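Local coordinates for alpha-acetolactate decarboxylase (Bacillus subtilis subsp. subtilis str. 168, PDB 5XNE), which converts acetolactate into acetoin with release of carbon dioxide, a step on the route from pyruvate to butane-2,3-diol, at residues F109-I114 and V156-P161; D42-G47 and T123-L128. All coordinates share one frame; numbering follows the deposited sequence.

Interaction 1 (F109-I114 and V156-P161)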
loop_
_atom_site.group_PDB
_atom_site.type_symbol
_atom_site.label_atom_id
_atom_site.label_comp_id
_atom_site.label_asym_id
_atom_site.label_seq_id
_atom_site.Cartn_x
_atom_site.Cartn_y
_atom_site.Cartn_z
ATOM N N PHE B 109 -11.160 1.482 -0.010
ATOM C CA PHE B 109 -10.850 2.865 -0.398
ATOM C C PHE B 109 -12.087 3.550 -0.963
ATOM O O PHE B 109 -12.860 2.920 -1.688
ATOM C CB PHE B 109 -9.737 2.890 -1.447
ATOM C CG PHE B 109 -8.397 2.430 -0.932
ATOM C CD1 PHE B 109 -8.118 1.071 -0.774
ATOM C CD2 PHE B 109 -7.408 3.355 -0.624
ATOM C CE1 PHE B 109 -6.873 0.654 -0.290
ATOM C CE2 PHE B 109 -6.162 2.941 -0.148
ATOM C CZ PHE B 109 -5.904 1.596 0.013
ATOM N N TYR B 110 -12.280 4.832 -0.645
ATOM C CA TYR B 110 -13.404 5.585 -1.209
ATOM C C TYR B 110 -12.954 6.940 -1.721
ATOM O O TYR B 110 -12.087 7.580 -1.128
ATOM C CB TYR B 110 -14.525 5.803 -0.174
ATOM C CG TYR B 110 -15.052 4.524 0.414
ATOM C CD1 TYR B 110 -14.462 3.972 1.543
ATOM C CD2 TYR B 110 -16.116 3.854 -0.175
ATOM C CE1 TYR B 110 -14.929 2.782 2.094
ATOM C CE2 TYR B 110 -16.590 2.662 0.364
ATOM C CZ TYR B 110 -15.985 2.136 1.498
ATOM O OH TYR B 110 -16.444 0.952 2.044
ATOM N N ALA B 111 -13.556 7.376 -2.817
ATOM C CA ALA B 111 -13.474 8.772 -3.208
ATOM C C ALA B 111 -14.754 9.425 -2.725
ATOM O O ALA B 111 -15.828 8.801 -2.742
ATOM C CB ALA B 111 -13.321 8.927 -4.704
ATOM N N ILE B 112 -14.651 10.666 -2.278
ATOM C CA ILE B 112 -15.825 11.343 -1.750
ATOM C C ILE B 112 -15.865 12.794 -2.195
ATOM O O ILE B 112 -14.846 13.486 -2.250
ATOM C CB ILE B 112 -15.872 11.245 -0.213
ATOM C CG1 ILE B 112 -17.132 11.921 0.348
ATOM C CG2 ILE B 112 -14.655 11.874 0.393
ATOM C CD1 ILE B 112 -17.330 11.652 1.831
ATOM N N ARG B 113 -17.079 13.245 -2.509
ATOM C CA ARG B 113 -17.316 14.578 -3.014
ATOM C C ARG B 113 -18.529 15.185 -2.330
ATOM O O ARG B 113 -19.565 14.535 -2.195
ATOM C CB ARG B 113 -17.522 14.528 -4.522
ATOM C CG ARG B 113 -17.750 15.844 -5.173
ATOM C CD ARG B 113 -17.905 15.624 -6.657
ATOM N NE ARG B 113 -18.338 16.842 -7.306
ATOM C CZ ARG B 113 -18.336 17.015 -8.619
ATOM N NH1 ARG B 113 -17.882 16.048 -9.411
ATOM N NH2 ARG B 113 -18.767 18.163 -9.124
ATOM N N ILE B 114 -18.363 16.423 -1.892
ATOM C CA ILE B 114 -19.414 17.205 -1.263
ATOM C C ILE B 114 -19.647 18.429 -2.137
ATOM O O ILE B 114 -18.735 19.237 -2.299
ATOM C CB ILE B 114 -19.013 17.698 0.142
ATOM C CG1 ILE B 114 -19.049 16.617 1.216
ATOM C CG2 ILE B 114 -19.919 18.762 0.566
ATOM C CD1 ILE B 114 -18.752 17.212 2.584
ATOM N N VAL B 156 -13.572 17.663 -1.991
ATOM C CA VAL B 156 -13.296 16.437 -2.707
ATOM C C VAL B 156 -12.029 15.775 -2.165
ATOM O O VAL B 156 -11.043 16.452 -1.852
ATOM C CB VAL B 156 -13.162 16.758 -4.178
ATOM C CG1 VAL B 156 -12.347 17.903 -4.269
ATOM C CG2 VAL B 156 -12.399 15.770 -4.878
ATOM N N GLY B 157 -12.060 14.453 -2.050
ATOM C CA GLY B 157 -10.880 13.747 -1.581
ATOM C C GLY B 157 -11.150 12.281 -1.399
ATOM O O GLY B 157 -11.977 11.697 -2.101
ATOM N N PHE B 158 -10.431 11.679 -0.454
ATOM C CA PHE B 158 -10.435 10.232 -0.311
ATOM C C PHE B 158 -10.531 9.813 1.140
ATOM O O PHE B 158 -10.049 10.506 2.038
ATOM C CB PHE B 158 -9.168 9.624 -0.917
ATOM C CG PHE B 158 -9.039 9.843 -2.398
ATOM C CD1 PHE B 158 -9.675 8.995 -3.293
ATOM C CD2 PHE B 158 -8.282 10.896 -2.893
ATOM C CE1 PHE B 158 -9.564 9.187 -4.657
ATOM C CE2 PHE B 158 -8.168 11.097 -4.265
ATOM C CZ PHE B 158 -8.800 10.235 -5.146
ATOM N N LEU B 159 -11.177 8.669 1.350
ATOM C CA LEU B 159 -11.065 7.950 2.619
ATOM C C LEU B 159 -10.123 6.773 2.427
ATOM O O LEU B 159 -10.286 5.967 1.510
ATOM C CB LEU B 159 -12.423 7.461 3.125
ATOM C CG LEU B 159 -12.314 6.902 4.563
ATOM C CD1 LEU B 159 -12.464 7.954 5.695
ATOM C CD2 LEU B 159 -13.230 5.727 4.761
ATOM N N THR B 160 -9.137 6.676 3.310
ATOM C CA THR B 160 -8.096 5.666 3.197
ATOM C C THR B 160 -8.067 4.784 4.442
ATOM O O THR B 160 -8.085 5.304 5.556
ATOM C CB THR B 160 -6.737 6.339 2.988
ATOM O OG1 THR B 160 -6.758 7.042 1.736
ATOM C CG2 THR B 160 -5.611 5.323 2.984
ATOM N N PRO B 161 -8.056 3.453 4.254
ATOM C CA PRO B 161 -7.965 2.529 5.394
ATOM C C PRO B 161 -6.681 2.696 6.180
ATOM O O PRO B 161 -5.650 3.088 5.614
ATOM C CB PRO B 161 -7.996 1.136 4.735
ATOM C CG PRO B 161 -8.582 1.339 3.405
ATOM C CD PRO B 161 -8.167 2.736 2.976
#
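Strand 109-114 pairs with 156-160 as antiparallel neighbours in the buried beta-sheet framework of the decarboxylase, four backbone hydrogen bonds joining Y110 to L159 and I112 to G157. Both pairs are bonded in both directions; the straightest bond, Y110 N to L159 O (3.1 Å), has an angle of 171° at the hydrogen. Between them A111 faces F158 as a non-hydrogen-bonded pair, and beyond I112 and G157, R113 faces V156 in the same way. On the face that carries Y110 and L159, the two side chains run side by side, the ring atom CD1 of Y110 lying 3.9 Å from CD2 of L159; the phenol OH is hydrogen-bonded to the backbone O of S105. On the other face the methyl CB of A111 rests 3.8 Å from CE1 of the F158 ring, which also meets F33 of strand 33-37 edge-to-face. The far edge of 109-115 is bonded to strand 195-208, so it is an interior strand. Just past the strand end at T160, F109 (CG anti to its own carbonyl carbon, chi1 -67°) presents one ring face to P161, whose CD makes a CH-pi contact 3.7 Å from the ring centroid, 9° off the normal.

Interaction 2 (D42-G47 and T123-L128)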
loop_
_atom_site.group_PDB
_atom_site.type_symbol
_atom_site.label_atom_id
_atom_site.label_comp_id
_atom_site.label_asym_id
_atom_site.label_seq_id
_atom_site.Cartn_x
_atom_site.Cartn_y
_atom_site.Cartn_z
ATOM N N ASP B 42 4.520 23.549 -4.687
ATOM C CA ASP B 42 3.975 24.776 -5.256
ATOM C C ASP B 42 2.472 24.618 -5.471
ATOM O O ASP B 42 2.005 24.413 -6.594
ATOM C CB ASP B 42 4.700 25.108 -6.553
ATOM C CG ASP B 42 4.289 26.444 -7.140
ATOM O OD1 ASP B 42 3.549 27.204 -6.476
ATOM O OD2 ASP B 42 4.715 26.715 -8.283
ATOM N N GLY B 43 1.729 24.693 -4.371
ATOM C CA GLY B 43 0.279 24.645 -4.435
ATOM C C GLY B 43 -0.361 23.292 -4.165
ATOM O O GLY B 43 0.300 22.253 -4.087
ATOM N N GLU B 44 -1.682 23.341 -4.027
ATOM C CA GLU B 44 -2.540 22.194 -3.783
ATOM C C GLU B 44 -3.229 21.747 -5.071
ATOM O O GLU B 44 -3.763 22.582 -5.814
ATOM C CB GLU B 44 -3.608 22.553 -2.749
ATOM C CG GLU B 44 -3.063 23.149 -1.472
ATOM C CD GLU B 44 -2.533 22.079 -0.525
ATOM O OE1 GLU B 44 -2.806 20.884 -0.771
ATOM O OE2 GLU B 44 -1.861 22.429 0.468
ATOM N N LEU B 45 -3.239 20.444 -5.331
ATOM C CA LEU B 45 -3.982 19.895 -6.463
ATOM C C LEU B 45 -5.404 19.487 -6.070
ATOM O O LEU B 45 -5.615 18.844 -5.036
ATOM C CB LEU B 45 -3.250 18.677 -7.029
ATOM C CG LEU B 45 -3.937 17.894 -8.148
ATOM C CD1 LEU B 45 -3.884 18.706 -9.420
ATOM C CD2 LEU B 45 -3.241 16.564 -8.371
ATOM N N ILE B 46 -6.373 19.818 -6.916
ATOM C CA ILE B 46 -7.726 19.310 -6.755
ATOM C C ILE B 46 -8.344 19.155 -8.134
ATOM O O ILE B 46 -8.115 19.977 -9.016
ATOM C CB ILE B 46 -8.573 20.245 -5.878
ATOM C CG1 ILE B 46 -9.936 19.666 -5.568
ATOM C CG2 ILE B 46 -8.749 21.610 -6.523
ATOM C CD1 ILE B 46 -10.717 20.587 -4.619
ATOM N N GLY B 47 -9.092 18.086 -8.341
ATOM C CA GLY B 47 -9.818 17.948 -9.585
ATOM C C GLY B 47 -10.973 16.987 -9.472
ATOM O O GLY B 47 -10.989 16.081 -8.633
ATOM N N THR B 123 -8.878 26.118 5.243
ATOM C CA THR B 123 -7.883 25.446 4.423
ATOM C C THR B 123 -6.487 25.974 4.650
ATOM O O THR B 123 -6.289 27.035 5.244
ATOM C CB THR B 123 -8.174 25.602 2.924
ATOM O OG1 THR B 123 -7.957 26.968 2.537
ATOM C CG2 THR B 123 -9.609 25.178 2.589
ATOM N N ARG B 124 -5.525 25.209 4.147
ATOM C CA ARG B 124 -4.160 25.670 3.928
ATOM C C ARG B 124 -3.778 25.493 2.465
ATOM O O ARG B 124 -4.374 24.684 1.750
ATOM C CB ARG B 124 -3.158 24.901 4.781
ATOM C CG ARG B 124 -3.079 23.415 4.420
ATOM C CD ARG B 124 -1.727 23.053 3.790
ATOM N NE ARG B 124 -1.748 21.716 3.203
ATOM C CZ ARG B 124 -1.315 20.655 3.869
ATOM N NH1 ARG B 124 -0.822 20.843 5.100
ATOM N NH2 ARG B 124 -1.345 19.435 3.321
ATOM N N THR B 125 -2.766 26.227 2.019
ATOM C CA THR B 125 -2.141 25.931 0.734
ATOM C C THR B 125 -0.641 25.872 0.946
ATOM O O THR B 125 -0.025 26.876 1.298
ATOM C CB THR B 125 -2.459 26.973 -0.350
ATOM O OG1 THR B 125 -2.029 28.271 0.094
ATOM C CG2 THR B 125 -3.951 27.008 -0.665
ATOM N N VAL B 126 -0.048 24.702 0.756
ATOM C CA VAL B 126 1.414 24.625 0.801
ATOM C C VAL B 126 1.982 25.535 -0.287
ATOM O O VAL B 126 1.375 25.716 -1.351
ATOM C CB VAL B 126 1.956 23.186 0.609
ATOM C CG1 VAL B 126 1.628 22.313 1.829
ATOM C CG2 VAL B 126 1.437 22.575 -0.686
ATOM N N GLU B 127 3.141 26.122 -0.001
ATOM C CA GLU B 127 3.770 27.085 -0.901
ATOM C C GLU B 127 5.111 26.596 -1.409
ATOM O O GLU B 127 5.787 25.808 -0.740
ATOM C CB GLU B 127 3.999 28.426 -0.202
ATOM C CG GLU B 127 2.766 29.160 0.222
ATOM C CD GLU B 127 3.112 30.518 0.825
ATOM O OE1 GLU B 127 3.824 30.548 1.852
ATOM O OE2 GLU B 127 2.697 31.548 0.255
ATOM N N LEU B 128 5.496 27.115 -2.567
ATOM C CA LEU B 128 6.746 26.729 -3.221
ATOM C C LEU B 128 7.932 26.818 -2.264
ATOM O O LEU B 128 8.136 27.824 -1.579
ATOM C CB LEU B 128 6.978 27.597 -4.474
ATOM C CG LEU B 128 8.134 27.340 -5.467
ATOM C CD1 LEU B 128 7.984 28.195 -6.716
ATOM C CD2 LEU B 128 9.508 27.621 -4.884
HETATM O O HOH W 1 3.335 28.375 -4.135
#
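The carboxylate oxygen OE2 of E44 is gripped by two donors of segment 123-128, the side-chain NE of R124 at 2.8 Å and the backbone N of V126. The first is a salt bridge, met on the syn side of the carboxylate but bent, with 138° at the hydrogen. The second, V126 N to E44 OE2 at 2.9 Å, is nearly straight and arrives on the anti side, from the opposite face of the carboxylate plane. Chi1 (-52°, CG anti to the carbonyl carbon) sets CG of E44 3.7 Å from T125 CA, and a bend at chi2 (-80°) then brings the carboxylate up to NE of R124 and N of V126. CG1 of V126 lies over one face of the R124 guanidinium, toward its rim. An alanine in place of E44 would probably leave NE of R124 and N of V126 without their shared acceptor, and the arginine without this carboxylate as its counter-charge. Farther along, G43 N gives V126 O a weak bond of 3.2 Å, and at G43 the backbone angles would press a CB against the preceding carbonyl oxygen. At the outer end a water bridges D42 OD1 and L128 N, while D42 OD2 lies 3.9 Å from L128 CD1; OD1 also holds R56 in a salt bridge. This contact borders the metal centre: the R124 side chain comes within about 4 Å of the zinc ion, which H173, H175 and H186 bind, and E44 touches the last two. It joins the start of strand 44-48 to the chain leaving strand 117-124, beside strands 171-178 and 184-192; NH1 of R124 is hydrogen-bonded to the backbone O of T232, at the end of helix 225-232, and to OE1 of Q143.

Interaction 1 is almost wholly buried, whereas interaction 2 runs from a buried acid and arginine beside the zinc ion out to a partly exposed D42 and an exposed L128. The former is regular strand pairing filled in by aromatic and aliphatic groups; the latter joins strand ends and loops through a salt bridge, a side-chain-to-backbone bond and a water. Their centres lie about 18 Å apart on opposite sides of the chain's centre, yet strands 109-115 and 117-124 follow each other in sequence and both pair with 151-160. The two also meet where the side chain of V156 packs on I46, on the strand that also carries E44.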